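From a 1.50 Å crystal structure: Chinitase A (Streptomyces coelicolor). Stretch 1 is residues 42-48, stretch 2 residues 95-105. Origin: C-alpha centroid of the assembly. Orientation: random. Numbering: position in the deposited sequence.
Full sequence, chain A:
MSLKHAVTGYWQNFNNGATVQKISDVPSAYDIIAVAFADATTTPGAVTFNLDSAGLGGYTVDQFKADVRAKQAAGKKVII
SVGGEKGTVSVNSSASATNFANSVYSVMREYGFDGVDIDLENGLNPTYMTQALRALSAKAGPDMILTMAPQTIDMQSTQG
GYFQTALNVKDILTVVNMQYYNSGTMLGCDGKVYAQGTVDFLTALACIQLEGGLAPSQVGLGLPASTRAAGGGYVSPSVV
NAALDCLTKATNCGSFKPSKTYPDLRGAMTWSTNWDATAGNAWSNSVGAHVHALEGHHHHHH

Stretch 1, residues 42-48: TTPGAVT
Stretch 2, residues 95-105: ASATNFANSVY

Stretch 2 is helical throughout, with phi/psi near -64/-42 and regular i to i+4 hydrogen bonds. Against one side of it lies stretch 1, a loop that makes a type II beta turn from Thr43 to Ala46, closed by Ala46 N to Thr43 O at 3.0 Å, and then enters a strand at Val47. The two run in the same sense along the contact: Gly45 CA sits 4.2 Å from Ser96 CA, Ala46 CA 4.7 Å from Phe100 CA, and Val47 reaches Ser103 and Val104. Together they bury 372 Å², most heavily at Val47, Asn99 and Gly45.

Asn99 points toward the turn, with chi1 -66° (m) and chi2 -20°. This brings its amide to the central peptide of the turn, where Asn99 ND2 donates to Pro44 O at 2.9 Å with an N-H...O angle of 162°. An asparagine suits the site because its short side chain carries a donor to a backbone carbonyl that the turn leaves free. The same oxygen receives a CA-H...O contact, Ser96 CA to Pro44 O at 3.5 Å, while Thr43 CG2 (chi1 m) packs 3.3 Å from Asn99 ND2.

Pro44 and Gly45 occupy the two central positions of the turn. Pro44, at -53/129, has the phi its ring favours, with a C-gamma exo pucker. Gly45, at 85/-16, has a positive phi that favours glycine, and the helix makes a second demand: an ideal CB here would point toward it and lie 2.2 Å from Ser96 O, a clash. Without that atom, Gly45 CA settles 3.6 Å from Ser96 O. Gly45 O then approaches Phe100 CA to 3.1 Å in another CA-H...O contact and lies at the edge of the phenyl ring, near its plane; Phe100 has chi1 -176° (t) and chi2 83°.

Val47, at -129/166, joins the contact through both backbone and side chain. Its amide donates to the helix, Val47 N to Ser103 OG at 2.9 Å and 162°. Ser103, with chi1 62° (p), points toward the loop and turns its hydroxyl back to its own helix, donating from Ser103 OG to Asn99 O at 2.7 Å. Serine fits because one small hydroxyl can accept from the strand and donate to the helix at once. The buried Val47 side chain (chi1 -59°, m) adds apolar packing, Val47 CG2 lying 3.7 Å from Val104 CG2, with Val104 at chi1 171° (t).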

# COMPACT_ATOMS: atom_id res chain seq x y z
N THR A 42 10.50 -21.73 -5.15
CA THR A 42 11.46 -22.12 -6.17
C THR A 42 10.91 -22.03 -7.60
O THR A 42 11.68 -22.12 -8.54
CB THR A 42 12.00 -23.55 -5.92
OG1 THR A 42 10.89 -24.46 -5.80
CG2 THR A 42 12.80 -23.58 -4.64
N THR A 43 9.59 -21.85 -7.74
CA THR A 43 8.93 -21.67 -9.05
C THR A 43 8.90 -20.16 -9.42
O THR A 43 8.37 -19.36 -8.65
CB THR A 43 7.52 -22.26 -9.00
OG1 THR A 43 7.60 -23.68 -8.71
CG2 THR A 43 6.75 -22.06 -10.31
N PRO A 44 9.49 -19.78 -10.57
CA PRO A 44 9.53 -18.35 -10.96
C PRO A 44 8.15 -17.69 -10.96
O PRO A 44 7.20 -18.23 -11.52
CB PRO A 44 10.12 -18.40 -12.38
CG PRO A 44 11.05 -19.61 -12.33
CD PRO A 44 10.20 -20.62 -11.57
N GLY A 45 8.03 -16.54 -10.27
CA GLY A 45 6.77 -15.80 -10.18
C GLY A 45 5.79 -16.24 -9.11
O GLY A 45 4.83 -15.54 -8.80
N ALA A 46 5.99 -17.46 -8.55
CA ALA A 46 5.01 -18.03 -7.65
C ALA A 46 5.18 -17.52 -6.22
O ALA A 46 6.29 -17.21 -5.79
CB ALA A 46 5.12 -19.59 -7.67
N VAL A 47 4.09 -17.45 -5.48
CA VAL A 47 4.19 -17.09 -4.08
C VAL A 47 3.46 -18.10 -3.22
O VAL A 47 2.65 -18.90 -3.70
CB VAL A 47 3.61 -15.67 -3.79
CG1 VAL A 47 4.37 -14.63 -4.63
CG2 VAL A 47 2.07 -15.64 -3.94
N THR A 48 3.73 -18.02 -1.92
CA THR A 48 2.95 -18.77 -0.95
C THR A 48 2.85 -17.91 0.31
O THR A 48 3.58 -16.91 0.47
CB THR A 48 3.61 -20.17 -0.66
OG1 THR A 48 2.70 -20.98 0.08
CG2 THR A 48 4.90 -20.01 0.10
N ALA A 95 5.50 -17.35 -18.39
CA ALA A 95 5.39 -18.43 -17.41
C ALA A 95 5.32 -17.89 -15.96
O ALA A 95 4.45 -18.31 -15.18
CB ALA A 95 6.53 -19.42 -17.56
N SER A 96 6.20 -16.94 -15.64
CA SER A 96 6.20 -16.37 -14.28
C SER A 96 4.96 -15.50 -14.03
O SER A 96 4.39 -15.48 -12.92
CB SER A 96 7.51 -15.63 -13.97
OG SER A 96 7.74 -14.49 -14.85
N ALA A 97 4.47 -14.80 -15.07
CA ALA A 97 3.17 -14.12 -14.95
C ALA A 97 1.98 -15.08 -14.62
O ALA A 97 1.12 -14.79 -13.77
CB ALA A 97 2.88 -13.30 -16.24
N THR A 98 1.93 -16.22 -15.33
CA THR A 98 0.91 -17.24 -15.05
C THR A 98 1.09 -17.87 -13.65
O THR A 98 0.11 -18.04 -12.95
CB THR A 98 0.96 -18.33 -16.15
OG1 THR A 98 0.58 -17.71 -17.37
CG2 THR A 98 0.02 -19.50 -15.83
N ASN A 99 2.34 -18.13 -13.28
CA ASN A 99 2.61 -18.69 -11.93
C ASN A 99 2.22 -17.70 -10.83
O ASN A 99 1.69 -18.08 -9.79
CB ASN A 99 4.08 -19.08 -11.76
CG ASN A 99 4.49 -20.23 -12.67
OD1 ASN A 99 3.61 -20.98 -13.15
ND2 ASN A 99 5.76 -20.33 -12.97
N PHE A 100 2.44 -16.41 -11.09
CA PHE A 100 2.04 -15.40 -10.13
C PHE A 100 0.53 -15.36 -9.97
O PHE A 100 0.00 -15.40 -8.88
CB PHE A 100 2.52 -14.02 -10.63
CG PHE A 100 2.24 -12.88 -9.67
CD1 PHE A 100 3.13 -12.64 -8.59
CD2 PHE A 100 1.12 -12.07 -9.83
CE1 PHE A 100 2.86 -11.53 -7.72
CE2 PHE A 100 0.87 -10.99 -8.94
CZ PHE A 100 1.73 -10.75 -7.89
N ALA A 101 -0.20 -15.26 -11.09
CA ALA A 101 -1.65 -15.21 -11.02
C ALA A 101 -2.24 -16.45 -10.35
O ALA A 101 -3.12 -16.35 -9.50
CB ALA A 101 -2.27 -15.03 -12.43
N ASN A 102 -1.74 -17.63 -10.76
CA ASN A 102 -2.23 -18.89 -10.17
C ASN A 102 -2.00 -18.96 -8.66
O ASN A 102 -2.90 -19.33 -7.89
CB ASN A 102 -1.57 -20.09 -10.85
CG ASN A 102 -2.16 -20.38 -12.23
OD1 ASN A 102 -3.25 -19.94 -12.55
ND2 ASN A 102 -1.41 -21.13 -13.05
N SER A 103 -0.78 -18.63 -8.25
CA SER A 103 -0.41 -18.79 -6.84
C SER A 103 -1.05 -17.72 -5.96
O SER A 103 -1.51 -18.00 -4.87
CB SER A 103 1.10 -18.85 -6.66
OG SER A 103 1.70 -17.63 -7.10
N VAL A 104 -1.08 -16.46 -6.43
CA VAL A 104 -1.78 -15.45 -5.67
C VAL A 104 -3.26 -15.78 -5.48
O VAL A 104 -3.82 -15.64 -4.38
CB VAL A 104 -1.59 -14.00 -6.29
CG1 VAL A 104 -2.51 -12.98 -5.60
CG2 VAL A 104 -0.12 -13.61 -6.19
N TYR A 105 -3.92 -16.26 -6.55
CA TYR A 105 -5.33 -16.59 -6.43
C TYR A 105 -5.54 -17.79 -5.46
O TYR A 105 -6.47 -17.76 -4.67
CB TYR A 105 -5.91 -16.88 -7.81
CG TYR A 105 -7.39 -17.07 -7.75
CD1 TYR A 105 -8.25 -16.03 -7.38
CD2 TYR A 105 -7.96 -18.31 -8.07
CE1 TYR A 105 -9.61 -16.21 -7.35
CE2 TYR A 105 -9.32 -18.49 -8.03
CZ TYR A 105 -10.14 -17.46 -7.68
OH TYR A 105 -11.51 -17.65 -7.64